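Local coordinates for folylpolyglutamate synthase/dihydrofolate synthase (PDB 1O5Z), which probably catalyses the ATP- and magnesium-dependent addition of L-glutamate to dihydropteroate and to tetrahydrofolylpolyglutamates, making dihydrofolate and lengthening the folate glutamate tail, at residues 86-91 with 437-442; 168-173 with 203-208; 350-355 with 374-379. All coordinates share one frame; numbering follows the deposited sequence.

Interaction 1 (86-91 with 437-442)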
# COMPACT_ATOMS: atom_id res chain seq x y z
N SER A 86 -3.81 2.64 -3.16
CA SER A 86 -4.55 1.49 -3.73
C SER A 86 -3.77 0.24 -3.38
O SER A 86 -2.55 0.29 -3.32
CB SER A 86 -4.68 1.54 -5.25
OG SER A 86 -3.41 1.76 -5.87
N PRO A 87 -4.45 -0.87 -3.12
CA PRO A 87 -5.91 -0.92 -3.11
C PRO A 87 -6.34 -0.52 -1.68
O PRO A 87 -5.79 0.43 -1.15
CB PRO A 87 -6.19 -2.37 -3.47
CG PRO A 87 -4.96 -3.12 -2.86
CD PRO A 87 -3.84 -2.15 -2.78
N HIS A 88 -7.27 -1.19 -1.03
CA HIS A 88 -7.47 -0.93 0.37
C HIS A 88 -7.55 -2.26 1.02
O HIS A 88 -7.75 -3.26 0.35
CB HIS A 88 -8.75 -0.12 0.64
CG HIS A 88 -10.03 -0.79 0.21
ND1 HIS A 88 -10.68 -0.48 -0.97
CD2 HIS A 88 -10.79 -1.74 0.82
CE1 HIS A 88 -11.80 -1.19 -1.05
NE2 HIS A 88 -11.88 -1.97 0.01
N LEU A 89 -7.45 -2.23 2.35
CA LEU A 89 -7.47 -3.41 3.19
C LEU A 89 -8.85 -3.64 3.83
O LEU A 89 -9.45 -4.71 3.68
CB LEU A 89 -6.38 -3.25 4.25
CG LEU A 89 -6.01 -4.54 4.93
CD1 LEU A 89 -5.40 -5.51 3.93
CD2 LEU A 89 -5.10 -4.27 6.11
N SER A 90 -9.35 -2.63 4.54
CA SER A 90 -10.57 -2.76 5.33
C SER A 90 -11.68 -1.85 4.82
O SER A 90 -12.83 -2.27 4.75
CB SER A 90 -10.30 -2.44 6.79
OG SER A 90 -9.35 -3.31 7.34
N THR A 91 -11.35 -0.61 4.46
CA THR A 91 -12.34 0.27 3.92
C THR A 91 -11.81 0.99 2.73
O THR A 91 -10.68 1.40 2.69
CB THR A 91 -12.86 1.29 4.95
OG1 THR A 91 -13.69 2.23 4.25
CG2 THR A 91 -11.73 2.13 5.53
N ASN A 437 -17.54 -3.15 9.16
CA ASN A 437 -18.32 -2.23 8.38
C ASN A 437 -19.11 -2.97 7.28
O ASN A 437 -18.84 -4.12 6.93
CB ASN A 437 -17.44 -1.06 7.89
CG ASN A 437 -16.70 -1.34 6.58
OD1 ASN A 437 -17.32 -1.21 5.53
ND2 ASN A 437 -15.36 -1.55 6.61
N GLU A 438 -20.13 -2.30 6.78
CA GLU A 438 -21.05 -2.89 5.82
C GLU A 438 -20.46 -3.08 4.42
O GLU A 438 -21.10 -3.71 3.57
CB GLU A 438 -22.27 -1.98 5.68
CG GLU A 438 -23.56 -2.60 6.13
CD GLU A 438 -24.66 -1.57 6.19
OE1 GLU A 438 -24.49 -0.61 6.99
OE2 GLU A 438 -25.65 -1.70 5.43
N GLU A 439 -19.32 -2.46 4.15
CA GLU A 439 -18.58 -2.67 2.89
C GLU A 439 -18.25 -4.15 2.68
O GLU A 439 -18.24 -4.65 1.54
CB GLU A 439 -17.26 -1.89 2.86
CG GLU A 439 -17.39 -0.37 2.81
CD GLU A 439 -16.03 0.34 2.74
OE1 GLU A 439 -15.89 1.44 3.35
OE2 GLU A 439 -15.11 -0.17 2.05
N TRP A 440 -17.99 -4.85 3.79
CA TRP A 440 -17.82 -6.28 3.75
C TRP A 440 -19.05 -7.03 3.23
O TRP A 440 -18.90 -8.10 2.66
CB TRP A 440 -17.42 -6.80 5.10
CG TRP A 440 -16.12 -6.29 5.47
CD1 TRP A 440 -15.87 -5.17 6.18
CD2 TRP A 440 -14.85 -6.82 5.10
NE1 TRP A 440 -14.52 -4.97 6.30
CE2 TRP A 440 -13.86 -5.97 5.65
CE3 TRP A 440 -14.44 -7.94 4.37
CZ2 TRP A 440 -12.49 -6.17 5.49
CZ3 TRP A 440 -13.05 -8.16 4.21
CH2 TRP A 440 -12.10 -7.27 4.77
N LYS A 441 -20.25 -6.45 3.36
CA LYS A 441 -21.45 -7.07 2.77
C LYS A 441 -21.63 -6.80 1.26
O LYS A 441 -22.32 -7.55 0.57
CB LYS A 441 -22.71 -6.63 3.54
CG LYS A 441 -22.81 -7.12 4.98
CD LYS A 441 -23.36 -8.57 5.07
CE LYS A 441 -24.55 -8.70 6.07
NZ LYS A 441 -25.73 -9.46 5.49
N LEU A 442 -21.04 -5.72 0.75
CA LEU A 442 -21.09 -5.34 -0.69
C LEU A 442 -20.54 -6.43 -1.62
O LEU A 442 -19.63 -7.16 -1.22
CB LEU A 442 -20.28 -4.05 -0.95
CG LEU A 442 -20.89 -2.73 -0.52
CD1 LEU A 442 -19.83 -1.66 -0.45
CD2 LEU A 442 -21.97 -2.32 -1.47
OXT LEU A 442 -20.97 -6.56 -2.77
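Thr-91 and Glu-439 form the shorter of two polar links: the hydroxyl OG1 donates to carboxylate OE1 at 2.5 Å, meeting it on the syn side and 25° out of the carboxylate plane. OG1 lies anti to the backbone N of Thr-91 (chi1 171°), while Glu-439 reaches across with its chain extended beyond CG. A long acidic side chain suits the place because both oxygens find donors: OE1 also takes Tyr-15 OH, and OE2 the backbone N of Phe-92. The second link runs from amide to backbone. Asn-437 ND2 donates to Ser-90 O at 3.2 Å, with 145° at the hydrogen; the donor stands above the carbonyl plane, yet the oxygen lies almost in the amide plane of Asn-437. Asparagine can serve both ways, since OD1, less surely placed, probably accepts from Glu-439 N in an Asx turn. Here the C-terminal tail, a short 3-10 segment beyond helix 421-433, docks on the loop after strand 81-84 in the Mur ligase middle domain. Van der Waals contact comes from Trp-440, whose indole lies against the backbone of Leu-89 and Ser-90, CZ2 lying 3.8 Å from Leu-89 O. Its NE1 hydrogen-bonds to Glu-429 of helix 421-433.

Interaction 2 (168-173 with 203-208)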
# COMPACT_ATOMS: atom_id res chain seq x y z
N VAL A 168 0.04 13.39 -13.74
CA VAL A 168 0.65 14.46 -12.96
C VAL A 168 2.00 14.84 -13.53
O VAL A 168 2.60 14.07 -14.29
CB VAL A 168 0.86 14.07 -11.46
CG1 VAL A 168 -0.45 13.69 -10.82
CG2 VAL A 168 1.90 12.96 -11.27
N PHE A 169 2.44 16.04 -13.16
CA PHE A 169 3.84 16.47 -13.26
C PHE A 169 4.36 16.80 -11.84
O PHE A 169 4.09 17.87 -11.29
CB PHE A 169 3.93 17.68 -14.16
CG PHE A 169 5.08 17.63 -15.05
CD1 PHE A 169 4.96 17.03 -16.30
CD2 PHE A 169 6.31 18.18 -14.63
CE1 PHE A 169 6.05 16.97 -17.16
CE2 PHE A 169 7.44 18.15 -15.49
CZ PHE A 169 7.32 17.55 -16.76
N PRO A 170 5.04 15.85 -11.22
CA PRO A 170 5.35 15.94 -9.81
C PRO A 170 6.63 16.71 -9.50
O PRO A 170 7.39 17.06 -10.40
CB PRO A 170 5.51 14.47 -9.40
CG PRO A 170 6.03 13.80 -10.59
CD PRO A 170 5.51 14.57 -11.79
N LEU A 171 6.87 16.93 -8.22
CA LEU A 171 8.14 17.48 -7.79
C LEU A 171 9.25 16.40 -7.84
O LEU A 171 10.44 16.71 -7.95
CB LEU A 171 7.98 18.02 -6.36
CG LEU A 171 6.98 19.17 -6.16
CD1 LEU A 171 6.81 19.42 -4.67
CD2 LEU A 171 7.49 20.40 -6.86
N CYS A 172 8.84 15.14 -7.75
CA CYS A 172 9.74 14.03 -7.75
C CYS A 172 8.93 12.81 -8.12
O CYS A 172 7.76 12.70 -7.76
CB CYS A 172 10.30 13.82 -6.34
SG CYS A 172 11.66 12.63 -6.29
N SER A 173 9.57 11.91 -8.85
CA SER A 173 9.03 10.60 -9.24
C SER A 173 9.94 9.57 -8.57
O SER A 173 11.18 9.66 -8.65
CB SER A 173 9.09 10.40 -10.75
OG SER A 173 8.44 11.46 -11.42
N GLU A 203 9.95 15.15 -17.51
CA GLU A 203 11.00 16.03 -17.96
C GLU A 203 11.55 16.92 -16.85
O GLU A 203 10.83 17.66 -16.24
CB GLU A 203 10.49 16.91 -19.10
CG GLU A 203 11.54 17.81 -19.75
CD GLU A 203 12.51 17.07 -20.64
OE1 GLU A 203 12.23 15.90 -21.00
OE2 GLU A 203 13.55 17.69 -21.00
N ARG A 204 12.85 16.81 -16.60
CA ARG A 204 13.50 17.62 -15.59
C ARG A 204 13.10 17.28 -14.17
O ARG A 204 13.66 17.83 -13.25
CB ARG A 204 13.25 19.11 -15.84
CG ARG A 204 13.81 19.56 -17.13
CD ARG A 204 15.20 20.06 -16.99
NE ARG A 204 15.86 20.17 -18.28
CZ ARG A 204 17.11 20.55 -18.43
NH1 ARG A 204 17.84 20.88 -17.37
NH2 ARG A 204 17.65 20.60 -19.65
N VAL A 205 12.17 16.36 -13.98
CA VAL A 205 11.71 16.02 -12.65
C VAL A 205 12.65 14.96 -12.17
O VAL A 205 12.86 13.98 -12.85
CB VAL A 205 10.27 15.44 -12.67
CG1 VAL A 205 9.87 14.85 -11.32
CG2 VAL A 205 9.27 16.51 -13.08
N PRO A 206 13.20 15.12 -10.99
CA PRO A 206 14.11 14.08 -10.49
C PRO A 206 13.43 12.72 -10.33
O PRO A 206 12.19 12.63 -10.27
CB PRO A 206 14.54 14.61 -9.12
CG PRO A 206 13.47 15.62 -8.75
CD PRO A 206 13.08 16.25 -10.05
N LEU A 207 14.26 11.69 -10.31
CA LEU A 207 13.82 10.32 -10.05
C LEU A 207 14.61 9.78 -8.86
O LEU A 207 15.87 9.92 -8.81
CB LEU A 207 14.12 9.42 -11.26
CG LEU A 207 14.18 7.90 -10.97
CD1 LEU A 207 12.77 7.38 -10.56
CD2 LEU A 207 14.72 7.16 -12.18
N VAL A 208 13.89 9.15 -7.94
CA VAL A 208 14.51 8.41 -6.84
C VAL A 208 14.17 6.93 -6.91
O VAL A 208 13.01 6.57 -7.09
CB VAL A 208 14.05 8.97 -5.52
CG1 VAL A 208 14.67 8.19 -4.36
CG2 VAL A 208 14.40 10.41 -5.45
O HOH W 1 10.82 12.19 -13.07
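Val-205 points its two methyls into the bend of 168-173, where CG2 lies 3.3 Å from Pro-170 O and 3.4 Å from Phe-169 CE2. With CG1 anti to the backbone N (chi1 170°), that other branch reaches Cys-172 CA at 3.7 Å, and a beta-branched residue can thus touch several neighbours at once. The Phe-169 ring turns its edge to Glu-203, whose carbonyl O is near the ring plane. Further along, Cys-172 SG packs on Val-208 CG2 at 3.6 Å, an apolar pairing against helix 271-286, which both side chains touch. Next come the backbone bonds of a parallel pair: Ser-173 N donates to Pro-206 O at 3.1 Å, and Val-208 N to Ser-173 O at 2.8 Å. They join the starts of strands 173-175 and 207-209, neighbours in the central sheet of the P-loop-type middle domain, linked by a beta-alpha-beta crossover through helix 190-197. A water hydrogen-bonds to Ser-173 OG at 3.0 Å and to Val-205 O at 2.7 Å, while OG is also hydrogen-bonded to Ile-200 O. Outside this shell, strand 53-58 backs Pro-170 on one flank and strand 231-233 holds Leu-207 by backbone bonds on the other.

Interaction 3 (350-355 with 374-379). With SO4 (sulfate ion), chain E.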
# COMPACT_ATOMS: atom_id res chain seq x y z
N GLY A 350 -6.28 -18.42 6.39
CA GLY A 350 -7.38 -18.64 5.46
C GLY A 350 -6.85 -18.26 4.09
O GLY A 350 -6.27 -17.21 3.93
N ILE A 351 -6.99 -19.14 3.13
CA ILE A 351 -6.53 -18.86 1.81
C ILE A 351 -7.65 -19.18 0.87
O ILE A 351 -8.31 -20.19 1.05
CB ILE A 351 -5.30 -19.73 1.43
CG1 ILE A 351 -4.26 -19.78 2.54
CG2 ILE A 351 -4.63 -19.22 0.12
CD1 ILE A 351 -3.23 -20.79 2.31
N LEU A 352 -7.84 -18.34 -0.14
CA LEU A 352 -8.76 -18.64 -1.23
C LEU A 352 -8.17 -19.72 -2.14
O LEU A 352 -6.95 -19.98 -2.16
CB LEU A 352 -9.12 -17.38 -2.01
CG LEU A 352 -9.67 -16.23 -1.15
CD1 LEU A 352 -9.78 -14.94 -1.94
CD2 LEU A 352 -11.00 -16.61 -0.58
N ASP A 353 -9.06 -20.35 -2.90
CA ASP A 353 -8.66 -21.50 -3.70
C ASP A 353 -8.00 -21.05 -4.99
O ASP A 353 -7.37 -21.85 -5.66
CB ASP A 353 -9.83 -22.50 -3.90
CG ASP A 353 -10.67 -22.21 -5.12
OD1 ASP A 353 -11.15 -21.07 -5.27
OD2 ASP A 353 -10.93 -23.09 -5.98
N ASP A 354 -8.10 -19.76 -5.31
CA ASP A 354 -7.43 -19.18 -6.48
C ASP A 354 -5.96 -18.92 -6.23
O ASP A 354 -5.28 -18.39 -7.08
CB ASP A 354 -8.13 -17.89 -6.96
CG ASP A 354 -8.00 -16.73 -5.98
OD1 ASP A 354 -7.68 -16.95 -4.78
OD2 ASP A 354 -8.21 -15.55 -6.32
N LYS A 355 -5.48 -19.29 -5.06
CA LYS A 355 -4.10 -19.07 -4.71
C LYS A 355 -3.38 -20.40 -4.60
O LYS A 355 -4.02 -21.45 -4.61
CB LYS A 355 -4.05 -18.24 -3.42
CG LYS A 355 -4.05 -16.75 -3.76
CD LYS A 355 -5.00 -15.93 -2.94
CE LYS A 355 -5.12 -14.53 -3.49
NZ LYS A 355 -5.98 -14.47 -4.69
N THR A 374 -8.99 -21.20 9.01
CA THR A 374 -10.25 -20.48 9.16
C THR A 374 -10.81 -20.16 7.80
O THR A 374 -10.11 -20.33 6.80
CB THR A 374 -10.01 -19.22 9.99
OG1 THR A 374 -11.27 -18.72 10.40
CG2 THR A 374 -9.36 -18.10 9.20
N ARG A 375 -12.06 -19.75 7.72
CA ARG A 375 -12.62 -19.36 6.41
C ARG A 375 -12.40 -17.89 6.08
O ARG A 375 -12.83 -17.04 6.82
CB ARG A 375 -14.12 -19.55 6.38
CG ARG A 375 -14.55 -20.91 6.52
CD ARG A 375 -15.99 -21.02 6.31
NE ARG A 375 -16.32 -20.78 4.92
CZ ARG A 375 -16.52 -21.74 4.03
NH1 ARG A 375 -16.42 -23.02 4.38
NH2 ARG A 375 -16.81 -21.42 2.78
N VAL A 376 -11.79 -17.59 4.94
CA VAL A 376 -11.80 -16.22 4.42
C VAL A 376 -13.24 -15.69 4.32
O VAL A 376 -14.12 -16.32 3.72
CB VAL A 376 -11.13 -16.12 3.07
CG1 VAL A 376 -11.16 -14.68 2.58
CG2 VAL A 376 -9.68 -16.62 3.14
N PRO A 377 -13.46 -14.54 4.95
CA PRO A 377 -14.77 -13.91 5.00
C PRO A 377 -15.01 -13.13 3.69
O PRO A 377 -14.58 -11.91 3.52
CB PRO A 377 -14.65 -12.98 6.21
CG PRO A 377 -13.25 -12.56 6.20
CD PRO A 377 -12.46 -13.75 5.71
N SER A 378 -15.63 -13.86 2.76
CA SER A 378 -15.80 -13.41 1.40
C SER A 378 -16.60 -14.48 0.70
O SER A 378 -16.34 -15.67 0.89
CB SER A 378 -14.45 -13.25 0.69
OG SER A 378 -14.64 -12.96 -0.67
N PRO A 379 -17.57 -14.06 -0.11
CA PRO A 379 -18.32 -15.01 -0.92
C PRO A 379 -17.44 -15.70 -1.95
O PRO A 379 -17.86 -16.71 -2.53
CB PRO A 379 -19.40 -14.13 -1.61
CG PRO A 379 -19.37 -12.79 -0.88
CD PRO A 379 -17.99 -12.66 -0.34
S SO4 E . -16.72 -24.76 0.82
O1 SO4 E . -15.53 -24.05 1.29
O2 SO4 E . -17.23 -25.46 2.01
O3 SO4 E . -16.29 -25.81 -0.11
O4 SO4 E . -17.60 -23.77 0.15
O HOH W 2 -10.06 -20.19 4.07
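Gly-350 packs its bare backbone against Thr-374 and Val-376: a CB here would point at their loop and come to about 3.1 Å from Thr-374 O and from Val-376 CG2, a tight fit that glycine avoids. Val-376 CG2 itself lies 3.4 Å from Gly-350 C. The two loops share no direct hydrogen bond; a water mediates, donating to Thr-374 O at 2.7 Å and accepting from Val-376 N at 3.2 Å, while its link to Ile-351 O is weak. Leu-352 adds the apolar part, its CD2 packing 3.7 Å from Val-376 CB with the two side chains at about a right angle. Both loops leave the C-terminal ends of adjacent parallel strands, 345-349 and 370-373, in the Rossmann-like glutamate ligase domain, and the buried Val-376 is backed by Phe-422 of helix 421-433. Leu-352 to Lys-355 form a type I beta turn, and Lys-355 NZ forms a salt bridge with Asp-354 and another with a second sulfate. Arg-375 sets off away from 350-355 and its chain bends at chi3 (69°), which sets NE; the guanidinium beyond it meets a sulfate probably from the crystallisation liquor. The bonds are weak: NH2 lies 3.3 Å from sulfate O1, and NH1 aims almost straight at O2 (174°). Met-384 N and Asn-385 ND2, at the start of helix 384-394, also bind this ion, and that end probably favours an anion.

In the fold
From the N terminus, the chain first reaches residues 86-91, whose partner waits at the very C terminus, so interaction 1 closes a loop of some 345 residues, most of the chain. Within it, interaction 2 closes a short loop around helix 190-197 and joins two neighbouring strands of the middle domain. Interaction 3 follows in series, also inside the long loop, and joins the ends of two strands in the glutamate ligase domain; none of the three cross. Interactions 2 and 3 lie on opposite sides of the chain's centre, their centres about 40 Å apart. Interaction 1 ties the C-terminal tail beyond helix 421-433 to a loop of the middle domain, and touches interaction 3, where Trp-440 packs near Pro-377.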